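Local coordinates for phycocyanobilin lyase subunit alpha (Nostoc sp. PCC 7120, PDB 5N3U), which associates with CpcF to form a lyase that is probably required for loading the CpcA gene product of phycocyanin with its chromophore, at residues L198-L203 with G216-I221; G222-A227 with I266-L271. One frame throughout, in Å; residues are numbered along the deposited sequence.

The two contacts follow one another along the chain, and the centres of the two contacts lie about 13 Å apart on the same side of the chain's centre. Contact 1 pairs the end of helix 193-203 with the end of helix 208-221; contact 2 starts right after that helix, in the loop leading to helix 227-232, and reaches across 38 intervening residues to helix 263-273. They touch directly: V200 CG2 meets A226 CB at 3.6 Å, and L218 CD2 lies 3.9 Å from Y223 CD2. The loop 222-227 thus lies between the helix pair of contact 1 and helix 263-273, packed against both, and helix 263-273 in turn meets the beta subunit.

Contact 1 (L198-L203 with G216-I221); sequences LLVKVL and GDLGAI
L199 is the main bump of this helix pair, pushing into a hollow lined by D217, L218 and I221. Its base serves as well as its tip: L199 CB rests 3.9 Å from L218 CD2. The two branches at the end then divide. L199 CD1 meets I221 CD1 tip to tip at 3.8 Å and also lies against the CB of D217, while L199 CD2 passes 4.0 Å from D217 OD2, the two side chains crossing at about a right angle. A forked leucine suits a hollow with walls on several sides. From I221 the contact comes through CD1 alone: CG1 lies between the backbone N and the carbonyl carbon (chi1 69°), and the extended second torsion (chi2 -179°) carries CD1 on to the leucine.

L218 is the bump that answers from the other helix. It enters among L199, V200 and L203, its CD1 meeting L203 CD1 tip to tip at 3.8 Å; V200 adds only a loose touch, with CG2 4.5 Å from L218 CD2. No hydrogen bond joins the two segments, so shape does the work. D217 has its polar partner outside the pair: OD1 forms a salt bridge with R184 on helix 176-190, whose C180 packs against both L199 and D217. With axes 10.1 Å apart and N-to-C directions at 150°, the segments run nearly antiparallel; their parent helices, 193-203 and 208-221, are joined by a short loop as a helical hairpin of the kind found in HEAT-like repeats, whose stacking builds an alpha solenoid.

Contact 2 (G222-A227 with I266-L271); sequences GYLAAA and IRVMNL
L224 and R267 cross obliquely, the leucine's branched end lying against the arginine's guanidinium. L224 CG is 3.6 Å from R267 NH1, and L224 CD2 is nearly as near. With CG anti to the backbone N (chi1 -174°) and chi2 at 67°, L224 also brings CD1 to 3.8 Å from V268 CG2, although its CB sets off neither towards nor away from the helix. An alanine here would keep CB but is likely to leave V268 CG2 and R267 NH1 without these apolar neighbours, opening a gap between the turn and helix 263-273.

R267 makes its long reach by an extended chain: CG is anti to the backbone N, and the run from CG to NE stays stretched. Its aliphatic length bridges the distance between helix and loop, and its charged end has polar partners beside them, NE in a salt bridge with E228 and NH1 bonded to Q264. A227 CB lies over one face of the guanidinium, 4.3 Å from R267 NH2.

The loop turns the chain from helix 208-221 into helix 227-232, consistent with the helix-turn-helix build of a HEAT-like solenoid. G222, the first residue past helix 208-221, has a positive phi of 73°, a conformation that a residue without a side chain adopts easily. A short 3-10 segment, 224-226, follows, and the bond from A227 N to L224 O (3.0 Å) leads into helix 227-232.

A227 is small enough to come close. Its CB points towards helix 263-273 and meets L271 at 3.7 Å, CD1 being the leucine branch that touches it. Helix 237-250 backs this seam, L247 touching A227 and L248 touching V268, while I266 packs on L196 and M269 on R193, both of the beta subunit.

Contact 1 (L198-L203 with G216-I221)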
ATOM      1  N   LEU A 198     -25.109  18.618  11.427  1.00 29.74           N
ATOM      2  CA  LEU A 198     -25.558  17.441  10.677  1.00 30.58           C
ATOM      3  C   LEU A 198     -24.344  16.579  10.242  1.00 27.84           C
ATOM      4  O   LEU A 198     -24.433  15.359  10.200  1.00 30.03           O
ATOM      5  CB  LEU A 198     -26.216  17.873   9.392  1.00 28.27           C
ATOM      6  CG  LEU A 198     -27.600  18.431   9.500  1.00 29.78           C
ATOM      7  CD1 LEU A 198     -27.888  19.200   8.243  1.00 26.84           C
ATOM      8  CD2 LEU A 198     -28.557  17.251   9.719  1.00 30.08           C
ATOM      9  N   LEU A 199     -23.244  17.232   9.875  1.00 28.00           N
ATOM     10  CA  LEU A 199     -21.983  16.469   9.526  1.00 27.80           C
ATOM     11  C   LEU A 199     -21.455  15.717  10.723  1.00 26.29           C
ATOM     12  O   LEU A 199     -21.166  14.510  10.656  1.00 28.75           O
ATOM     13  CB  LEU A 199     -20.931  17.407   8.953  1.00 28.56           C
ATOM     14  CG  LEU A 199     -21.425  18.041   7.642  1.00 29.40           C
ATOM     15  CD1 LEU A 199     -20.536  19.170   7.147  1.00 33.10           C
ATOM     16  CD2 LEU A 199     -21.546  16.936   6.653  1.00 31.24           C
ATOM     17  N   VAL A 200     -21.458  16.373  11.858  1.00 26.65           N
ATOM     18  CA  VAL A 200     -21.109  15.633  13.118  1.00 29.71           C
ATOM     19  C   VAL A 200     -21.930  14.413  13.342  1.00 31.68           C
ATOM     20  O   VAL A 200     -21.418  13.330  13.611  1.00 29.65           O
ATOM     21  CB  VAL A 200     -21.198  16.553  14.336  1.00 27.88           C
ATOM     22  CG1 VAL A 200     -21.022  15.738  15.621  1.00 30.50           C
ATOM     23  CG2 VAL A 200     -20.144  17.637  14.224  1.00 28.23           C
ATOM     24  N   LYS A 201     -23.244  14.525  13.149  1.00 33.11           N
ATOM     25  CA  LYS A 201     -24.104  13.364  13.312  1.00 31.04           C
ATOM     26  C   LYS A 201     -23.821  12.184  12.335  1.00 30.22           C
ATOM     27  O   LYS A 201     -23.894  11.045  12.699  1.00 31.82           O
ATOM     28  CB  LYS A 201     -25.565  13.810  13.184  1.00 36.33           C
ATOM     29  CG  LYS A 201     -26.566  12.732  13.586  1.00 46.43           C
ATOM     30  CD  LYS A 201     -27.963  12.975  12.978  1.00 56.46           C
ATOM     31  CE  LYS A 201     -29.090  12.291  13.774  1.00 60.26           C
ATOM     32  NZ  LYS A 201     -29.138  10.826  13.515  1.00 64.74           N
ATOM     33  N   VAL A 202     -23.439  12.472  11.106  1.00 36.23           N
ATOM     34  CA  VAL A 202     -23.000  11.449  10.141  1.00 34.05           C
ATOM     35  C   VAL A 202     -21.774  10.679  10.705  1.00 33.22           C
ATOM     36  O   VAL A 202     -21.691   9.451  10.550  1.00 39.56           O
ATOM     37  CB  VAL A 202     -22.644  12.107   8.807  1.00 33.75           C
ATOM     38  CG1 VAL A 202     -21.953  11.144   7.820  1.00 41.35           C
ATOM     39  CG2 VAL A 202     -23.883  12.704   8.158  1.00 38.19           C
ATOM     40  N   LEU A 203     -20.900  11.369  11.406  1.00 38.14           N
ATOM     41  CA  LEU A 203     -19.725  10.741  12.071  1.00 38.46           C
ATOM     42  C   LEU A 203     -20.087   9.681  13.016  1.00 40.18           C
ATOM     43  O   LEU A 203     -19.387   8.700  13.098  1.00 39.75           O
ATOM     44  CB  LEU A 203     -18.895  11.709  12.897  1.00 38.88           C
ATOM     45  CG  LEU A 203     -18.016  12.649  12.136  1.00 38.21           C
ATOM     46  CD1 LEU A 203     -17.171  13.469  13.101  1.00 33.45           C
ATOM     47  CD2 LEU A 203     -17.132  11.840  11.162  1.00 40.85           C
ATOM     48  N   GLY A 216     -13.792  14.660   5.786  1.00 27.82           N
ATOM     49  CA  GLY A 216     -13.287  15.563   4.820  1.00 27.19           C
ATOM     50  C   GLY A 216     -14.050  16.880   4.753  1.00 27.94           C
ATOM     51  O   GLY A 216     -13.494  17.966   4.593  1.00 27.86           O
ATOM     52  N   ASP A 217     -15.364  16.790   4.890  1.00 29.04           N
ATOM     53  CA  ASP A 217     -16.231  17.982   4.842  1.00 27.27           C
ATOM     54  C   ASP A 217     -15.980  18.898   6.073  1.00 23.42           C
ATOM     55  O   ASP A 217     -15.874  20.106   5.934  1.00 26.31           O
ATOM     56  CB  ASP A 217     -17.742  17.561   4.807  1.00 27.69           C
ATOM     57  CG  ASP A 217     -18.169  16.910   3.501  1.00 37.03           C
ATOM     58  OD1 ASP A 217     -17.395  16.939   2.489  1.00 40.40           O
ATOM     59  OD2 ASP A 217     -19.277  16.329   3.472  1.00 35.43           O
ATOM     60  N   LEU A 218     -15.867  18.295   7.237  1.00 25.67           N
ATOM     61  CA  LEU A 218     -15.613  19.063   8.456  1.00 28.26           C
ATOM     62  C   LEU A 218     -14.294  19.748   8.412  1.00 29.94           C
ATOM     63  O   LEU A 218     -14.182  20.934   8.784  1.00 29.33           O
ATOM     64  CB  LEU A 218     -15.705  18.199   9.681  1.00 27.13           C
ATOM     65  CG  LEU A 218     -17.123  17.820  10.006  1.00 28.49           C
ATOM     66  CD1 LEU A 218     -17.185  16.594  10.882  1.00 28.30           C
ATOM     67  CD2 LEU A 218     -17.806  19.007  10.646  1.00 28.91           C
ATOM     68  N   GLY A 219     -13.292  19.063   7.856  1.00 30.06           N
ATOM     69  CA  GLY A 219     -12.036  19.742   7.515  1.00 28.87           C
ATOM     70  C   GLY A 219     -12.120  20.892   6.559  1.00 29.95           C
ATOM     71  O   GLY A 219     -11.622  21.974   6.841  1.00 32.03           O
ATOM     72  N   ALA A 220     -12.847  20.695   5.470  1.00 29.47           N
ATOM     73  CA  ALA A 220     -13.054  21.743   4.456  1.00 25.01           C
ATOM     74  C   ALA A 220     -13.756  22.969   4.978  1.00 27.96           C
ATOM     75  O   ALA A 220     -13.479  24.078   4.580  1.00 31.40           O
ATOM     76  CB  ALA A 220     -13.874  21.170   3.306  1.00 31.81           C
ATOM     77  N   ILE A 221     -14.655  22.803   5.906  1.00 27.30           N
ATOM     78  CA  ILE A 221     -15.368  23.945   6.398  1.00 31.64           C
ATOM     79  C   ILE A 221     -14.743  24.511   7.653  1.00 35.25           C
ATOM     80  O   ILE A 221     -15.062  25.613   8.027  1.00 36.13           O
ATOM     81  CB  ILE A 221     -16.852  23.599   6.591  1.00 29.71           C
ATOM     82  CG1 ILE A 221     -17.021  22.632   7.734  1.00 36.44           C
ATOM     83  CG2 ILE A 221     -17.393  23.047   5.275  1.00 35.98           C
ATOM     84  CD1 ILE A 221     -18.425  22.185   8.022  1.00 42.52           C
TER

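Contact 2 (G222-A227 with I266-L271)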
ATOM      1  N   GLY A 222     -13.898  23.727   8.327  1.00 37.42           N
ATOM      2  CA  GLY A 222     -13.155  24.194   9.495  1.00 32.55           C
ATOM      3  C   GLY A 222     -14.029  24.355  10.728  1.00 35.34           C
ATOM      4  O   GLY A 222     -13.760  25.248  11.511  1.00 38.68           O
ATOM      5  N   TYR A 223     -15.026  23.490  10.922  1.00 35.07           N
ATOM      6  CA  TYR A 223     -16.007  23.620  12.013  1.00 32.93           C
ATOM      7  C   TYR A 223     -15.446  23.185  13.352  1.00 28.12           C
ATOM      8  O   TYR A 223     -15.465  21.996  13.704  1.00 29.81           O
ATOM      9  CB  TYR A 223     -17.264  22.792  11.697  1.00 28.59           C
ATOM     10  CG  TYR A 223     -18.435  22.878  12.688  1.00 30.80           C
ATOM     11  CD1 TYR A 223     -19.003  24.112  13.059  1.00 35.99           C
ATOM     12  CD2 TYR A 223     -19.018  21.716  13.192  1.00 29.63           C
ATOM     13  CE1 TYR A 223     -20.084  24.174  13.956  1.00 32.50           C
ATOM     14  CE2 TYR A 223     -20.118  21.761  14.031  1.00 32.64           C
ATOM     15  CZ  TYR A 223     -20.622  22.996  14.429  1.00 36.52           C
ATOM     16  OH  TYR A 223     -21.673  22.984  15.288  1.00 31.98           O
ATOM     17  N   LEU A 224     -15.013  24.175  14.125  1.00 32.33           N
ATOM     18  CA  LEU A 224     -14.268  23.939  15.394  1.00 31.59           C
ATOM     19  C   LEU A 224     -14.935  23.052  16.418  1.00 33.25           C
ATOM     20  O   LEU A 224     -14.306  22.169  16.979  1.00 32.62           O
ATOM     21  CB  LEU A 224     -13.893  25.261  16.052  1.00 38.26           C
ATOM     22  CG  LEU A 224     -13.000  25.202  17.301  1.00 43.01           C
ATOM     23  CD1 LEU A 224     -11.599  24.703  16.921  1.00 43.46           C
ATOM     24  CD2 LEU A 224     -12.883  26.597  17.905  1.00 44.95           C
ATOM     25  N   ALA A 225     -16.219  23.262  16.660  1.00 33.40           N
ATOM     26  CA  ALA A 225     -16.938  22.458  17.584  1.00 29.86           C
ATOM     27  C   ALA A 225     -16.941  21.022  17.333  1.00 30.34           C
ATOM     28  O   ALA A 225     -17.269  20.247  18.217  1.00 33.92           O
ATOM     29  CB  ALA A 225     -18.420  22.995  17.724  1.00 36.37           C
ATOM     30  N   ALA A 226     -16.591  20.564  16.130  1.00 30.43           N
ATOM     31  CA  ALA A 226     -16.534  19.119  15.891  1.00 26.99           C
ATOM     32  C   ALA A 226     -15.216  18.440  16.329  1.00 29.20           C
ATOM     33  O   ALA A 226     -15.046  17.232  16.143  1.00 33.26           O
ATOM     34  CB  ALA A 226     -16.745  18.860  14.394  1.00 29.32           C
ATOM     35  N   ALA A 227     -14.266  19.195  16.845  1.00 33.22           N
ATOM     36  CA  ALA A 227     -12.894  18.609  17.126  1.00 32.59           C
ATOM     37  C   ALA A 227     -12.868  17.287  17.897  1.00 36.43           C
ATOM     38  O   ALA A 227     -12.275  16.315  17.438  1.00 27.17           O
ATOM     39  CB  ALA A 227     -12.054  19.634  17.798  1.00 33.58           C
ATOM     40  N   ILE A 266      -4.165  25.282  19.885  1.00 38.37           N
ATOM     41  CA  ILE A 266      -3.491  24.325  20.710  1.00 36.83           C
ATOM     42  C   ILE A 266      -4.356  23.165  20.990  1.00 33.94           C
ATOM     43  O   ILE A 266      -3.900  22.018  20.970  1.00 34.70           O
ATOM     44  CB  ILE A 266      -3.052  24.947  22.077  1.00 39.73           C
ATOM     45  CG1 ILE A 266      -1.891  25.888  21.822  1.00 42.88           C
ATOM     46  CG2 ILE A 266      -2.572  23.912  23.060  1.00 38.52           C
ATOM     47  CD1 ILE A 266      -1.710  26.988  22.884  1.00 47.39           C
ATOM     48  N   ARG A 267      -5.599  23.425  21.322  1.00 30.19           N
ATOM     49  CA  ARG A 267      -6.543  22.342  21.594  1.00 32.51           C
ATOM     50  C   ARG A 267      -6.624  21.333  20.399  1.00 26.54           C
ATOM     51  O   ARG A 267      -6.650  20.117  20.595  1.00 29.63           O
ATOM     52  CB  ARG A 267      -7.925  22.967  21.782  1.00 36.19           C
ATOM     53  CG  ARG A 267      -9.110  22.017  21.855  1.00 33.79           C
ATOM     54  CD  ARG A 267     -10.335  22.888  21.560  1.00 42.84           C
ATOM     55  NE  ARG A 267     -11.584  22.148  21.485  1.00 43.54           N
ATOM     56  CZ  ARG A 267     -12.725  22.697  21.057  1.00 50.20           C
ATOM     57  NH1 ARG A 267     -12.768  23.977  20.682  1.00 47.04           N
ATOM     58  NH2 ARG A 267     -13.806  21.950  20.950  1.00 49.73           N
ATOM     59  N   VAL A 268      -6.718  21.880  19.218  1.00 29.91           N
ATOM     60  CA  VAL A 268      -6.774  21.052  17.989  1.00 30.30           C
ATOM     61  C   VAL A 268      -5.412  20.276  17.801  1.00 28.43           C
ATOM     62  O   VAL A 268      -5.443  19.101  17.545  1.00 28.38           O
ATOM     63  CB  VAL A 268      -7.061  21.954  16.792  1.00 33.80           C
ATOM     64  CG1 VAL A 268      -6.907  21.204  15.458  1.00 33.86           C
ATOM     65  CG2 VAL A 268      -8.472  22.557  16.913  1.00 36.10           C
ATOM     66  N   MET A 269      -4.272  20.950  18.002  1.00 30.54           N
ATOM     67  CA  MET A 269      -2.944  20.308  17.860  1.00 32.00           C
ATOM     68  C   MET A 269      -2.757  19.195  18.821  1.00 32.17           C
ATOM     69  O   MET A 269      -2.216  18.159  18.469  1.00 28.14           O
ATOM     70  CB  MET A 269      -1.827  21.317  17.951  1.00 29.96           C
ATOM     71  CG  MET A 269      -1.756  22.149  16.751  1.00 30.59           C
ATOM     72  SD  MET A 269      -0.422  23.286  16.416  1.00 36.29           S
ATOM     73  CE  MET A 269      -0.809  24.580  17.615  1.00 42.43           C
ATOM     74  N   ASN A 270      -3.269  19.355  20.035  1.00 30.79           N
ATOM     75  CA  ASN A 270      -3.173  18.330  21.026  1.00 34.08           C
ATOM     76  C   ASN A 270      -3.955  17.108  20.634  1.00 33.10           C
ATOM     77  O   ASN A 270      -3.582  15.940  20.947  1.00 28.58           O
ATOM     78  CB  ASN A 270      -3.659  18.826  22.415  1.00 35.85           C
ATOM     79  CG  ASN A 270      -2.713  19.894  23.047  1.00 41.19           C
ATOM     80  OD1 ASN A 270      -1.549  19.974  22.740  1.00 34.93           O
ATOM     81  ND2 ASN A 270      -3.241  20.691  23.963  1.00 41.68           N
ATOM     82  N   LEU A 271      -5.097  17.332  19.975  1.00 30.81           N
ATOM     83  CA  LEU A 271      -5.856  16.175  19.497  1.00 29.93           C
ATOM     84  C   LEU A 271      -5.057  15.483  18.310  1.00 22.30           C
ATOM     85  O   LEU A 271      -5.025  14.287  18.231  1.00 28.61           O
ATOM     86  CB  LEU A 271      -7.226  16.592  19.017  1.00 32.24           C
ATOM     87  CG  LEU A 271      -8.144  17.094  20.127  1.00 32.51           C
ATOM     88  CD1 LEU A 271      -9.334  17.833  19.509  1.00 34.70           C
ATOM     89  CD2 LEU A 271      -8.565  15.928  21.002  1.00 29.42           C
TER